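Local atomic coordinates of VP4 protein (PDB entry 3P06), a protein that probably acts as the serine protease domain of a birnavirus polyprotein, cutting it into its final products, and is captured here as an intramolecular acyl-enzyme. Residues I38-A47 with Y56-I64. Numbering follows the deposited sequence.
Sequences IKNPKNTRIA and YGLSEMVNI
R45, on the first strand of a β-hairpin, bends its side chain toward E60 and I64, which lie just past the second strand, and offers one guanidinium face to E60. The E60 carboxylate oxygen OE2 sits over that face, 3.1 Å from R45 NH1, and the two flat groups stand nearly upright to each other at 82°. Because OE2 lies well out of the guanidinium plane, no N-H is aimed at it and the salt bridge rests on charge alone. Bends at chi2 (72°) and chi3 of R45 turn a guanidinium face toward E60 OE2, while I64 supports the side chain from another direction: CD1 packs on R45 CG at 3.4 Å and CG1 lies at the guanidinium edge.

The backbones meet in one antiparallel hydrogen-bonded pair, R45 with L58. R45 N donates to L58 O at 2.9 Å, and the return bond from L58 N to R45 O is weak; T44 and R45 both face L58, making a classic β bulge. One water bridges N43 O, R45 O and G57 N, and a second joins K42 O to E60 N.

A47 CB meets L58 CD1 at 3.6 Å, with I64 CG2 close by. I46 and Y56 run side by side, and CG1 of I46 approaches CD1 of the Y56 ring obliquely, at 3.7 Å. I38 pushes its CD1 against G57 CA (3.6 Å), and N43 lays its CB against G57 O.

Strand 45-48 forms the outer edge of the mixed sheet, and strand 54-58 links it to strand 75-81, which Y56 and I38 also touch. Past the corner at G57, S59 OG bonds to L98 O of strand 98-99, N43 OD1, from the turn before strand 45-48, accepts from L98 N, and I64 opens helix 64-67.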
# COMPACT_ATOMS: atom_id res chain seq x y z
N ILE A 38 5.83 13.50 -2.54
CA ILE A 38 4.41 13.57 -2.96
C ILE A 38 4.29 14.64 -4.04
O ILE A 38 4.63 15.79 -3.82
CB ILE A 38 3.48 13.87 -1.78
CG1 ILE A 38 3.61 12.76 -0.73
CG2 ILE A 38 2.01 14.13 -2.30
CD1 ILE A 38 3.09 13.17 0.67
N LYS A 39 3.86 14.27 -5.24
CA LYS A 39 3.73 15.31 -6.30
C LYS A 39 2.28 15.51 -6.79
O LYS A 39 2.04 16.16 -7.80
CB LYS A 39 4.69 15.03 -7.46
CG LYS A 39 6.19 15.15 -7.05
CD LYS A 39 7.11 15.48 -8.22
CE LYS A 39 8.55 15.28 -7.83
NZ LYS A 39 8.89 16.35 -6.87
N ASN A 40 1.29 14.98 -6.06
CA ASN A 40 -0.10 15.28 -6.38
C ASN A 40 -0.60 16.21 -5.24
O ASN A 40 -0.59 15.80 -4.08
CB ASN A 40 -0.96 14.02 -6.54
CG ASN A 40 -2.42 14.35 -6.97
OD1 ASN A 40 -2.96 15.39 -6.61
ND2 ASN A 40 -3.00 13.51 -7.77
N PRO A 41 -0.94 17.47 -5.58
CA PRO A 41 -1.36 18.42 -4.55
C PRO A 41 -2.74 18.03 -3.88
O PRO A 41 -3.14 18.65 -2.90
CB PRO A 41 -1.50 19.77 -5.32
CG PRO A 41 -1.80 19.37 -6.76
CD PRO A 41 -1.02 18.03 -6.96
N LYS A 42 -3.44 17.01 -4.37
CA LYS A 42 -4.59 16.52 -3.63
C LYS A 42 -4.16 15.57 -2.49
O LYS A 42 -4.93 15.32 -1.60
CB LYS A 42 -5.57 15.78 -4.59
CG LYS A 42 -6.41 16.80 -5.43
CD LYS A 42 -7.07 16.18 -6.64
CE LYS A 42 -7.47 17.28 -7.62
NZ LYS A 42 -7.62 18.57 -6.85
N ASN A 43 -2.99 14.94 -2.59
CA ASN A 43 -2.58 13.93 -1.57
C ASN A 43 -1.80 14.58 -0.45
O ASN A 43 -0.76 14.10 -0.04
CB ASN A 43 -1.69 12.80 -2.20
CG ASN A 43 -2.47 11.89 -3.12
OD1 ASN A 43 -3.71 11.80 -3.03
ND2 ASN A 43 -1.77 11.27 -4.04
N THR A 44 -2.31 15.69 0.02
CA THR A 44 -1.58 16.57 0.93
C THR A 44 -2.32 16.59 2.30
O THR A 44 -2.29 17.59 3.00
CB THR A 44 -1.55 17.98 0.30
OG1 THR A 44 -2.87 18.22 -0.19
CG2 THR A 44 -0.54 18.04 -0.95
N ARG A 45 -2.98 15.50 2.67
CA ARG A 45 -3.55 15.37 4.00
C ARG A 45 -2.70 14.39 4.85
O ARG A 45 -2.17 13.37 4.36
CB ARG A 45 -5.07 15.05 3.93
CG ARG A 45 -5.67 14.42 5.18
CD ARG A 45 -5.84 15.39 6.46
NE ARG A 45 -6.48 16.69 6.24
CZ ARG A 45 -7.80 16.95 6.34
NH1 ARG A 45 -8.66 15.98 6.62
NH2 ARG A 45 -8.26 18.20 6.14
N ILE A 46 -2.52 14.71 6.12
CA ILE A 46 -1.73 13.83 6.97
C ILE A 46 -2.65 13.29 8.07
O ILE A 46 -3.52 14.02 8.51
CB ILE A 46 -0.61 14.66 7.62
CG1 ILE A 46 0.45 15.19 6.58
CG2 ILE A 46 0.11 13.88 8.78
CD1 ILE A 46 1.33 16.36 7.35
N ALA A 47 -2.51 12.03 8.47
CA ALA A 47 -3.30 11.46 9.57
C ALA A 47 -2.35 11.23 10.75
O ALA A 47 -1.32 10.54 10.60
CB ALA A 47 -3.91 10.14 9.14
N TYR A 56 1.49 10.04 5.91
CA TYR A 56 1.51 11.03 4.84
C TYR A 56 1.04 10.41 3.55
O TYR A 56 1.15 9.21 3.36
CB TYR A 56 2.99 11.51 4.63
CG TYR A 56 3.69 12.10 5.84
CD1 TYR A 56 3.72 13.49 6.03
CD2 TYR A 56 4.32 11.26 6.82
CE1 TYR A 56 4.39 14.06 7.11
CE2 TYR A 56 5.02 11.83 7.94
CZ TYR A 56 5.03 13.22 8.07
OH TYR A 56 5.66 13.80 9.12
N GLY A 57 0.61 11.26 2.60
CA GLY A 57 0.36 10.83 1.24
C GLY A 57 -1.17 10.62 1.04
O GLY A 57 -1.59 10.20 -0.01
N LEU A 58 -1.98 10.92 2.07
CA LEU A 58 -3.44 10.74 2.02
C LEU A 58 -4.15 11.90 1.38
O LEU A 58 -3.63 12.99 1.40
CB LEU A 58 -4.01 10.54 3.43
CG LEU A 58 -3.27 9.45 4.20
CD1 LEU A 58 -3.88 9.28 5.61
CD2 LEU A 58 -3.25 8.09 3.41
N SER A 59 -5.38 11.69 0.89
CA SER A 59 -6.16 12.79 0.35
C SER A 59 -7.46 12.90 1.14
O SER A 59 -7.69 12.08 2.03
CB SER A 59 -6.43 12.58 -1.13
OG SER A 59 -7.60 11.81 -1.30
N GLU A 60 -8.30 13.91 0.82
CA GLU A 60 -9.68 14.03 1.37
C GLU A 60 -10.62 12.82 1.17
O GLU A 60 -11.63 12.66 1.90
CB GLU A 60 -10.42 15.25 0.78
CG GLU A 60 -9.98 16.60 1.36
CD GLU A 60 -10.16 16.73 2.90
OE1 GLU A 60 -11.30 17.03 3.34
OE2 GLU A 60 -9.15 16.57 3.65
N MSE A 61 -10.32 12.01 0.15
CA MSE A 61 -11.10 10.82 -0.15
C MSE A 61 -10.74 9.62 0.68
O MSE A 61 -11.17 8.50 0.40
CB MSE A 61 -11.01 10.49 -1.63
CG MSE A 61 -11.87 11.47 -2.42
SE MSE A 61 -11.67 11.19 -4.35
CE MSE A 61 -12.94 9.68 -4.58
N VAL A 62 -9.89 9.81 1.67
CA VAL A 62 -9.58 8.73 2.59
C VAL A 62 -10.36 8.98 3.84
O VAL A 62 -10.50 10.13 4.19
CB VAL A 62 -8.05 8.77 2.92
CG1 VAL A 62 -7.74 7.78 4.01
CG2 VAL A 62 -7.24 8.51 1.59
N ASN A 63 -10.86 7.96 4.52
CA ASN A 63 -11.55 8.20 5.81
C ASN A 63 -10.47 8.47 6.86
O ASN A 63 -9.82 7.52 7.35
CB ASN A 63 -12.33 6.94 6.23
CG ASN A 63 -13.19 7.17 7.50
OD1 ASN A 63 -12.92 8.03 8.36
ND2 ASN A 63 -14.22 6.38 7.62
N ILE A 64 -10.27 9.75 7.20
CA ILE A 64 -9.20 10.13 8.10
C ILE A 64 -9.44 9.66 9.55
O ILE A 64 -8.48 9.30 10.23
CB ILE A 64 -8.88 11.66 8.08
CG1 ILE A 64 -8.74 12.16 6.64
CG2 ILE A 64 -7.55 11.91 8.84
CD1 ILE A 64 -7.46 11.61 5.93
O HOH W 1 -7.40 15.92 -0.74
O HOH W 2 0.17 14.18 2.69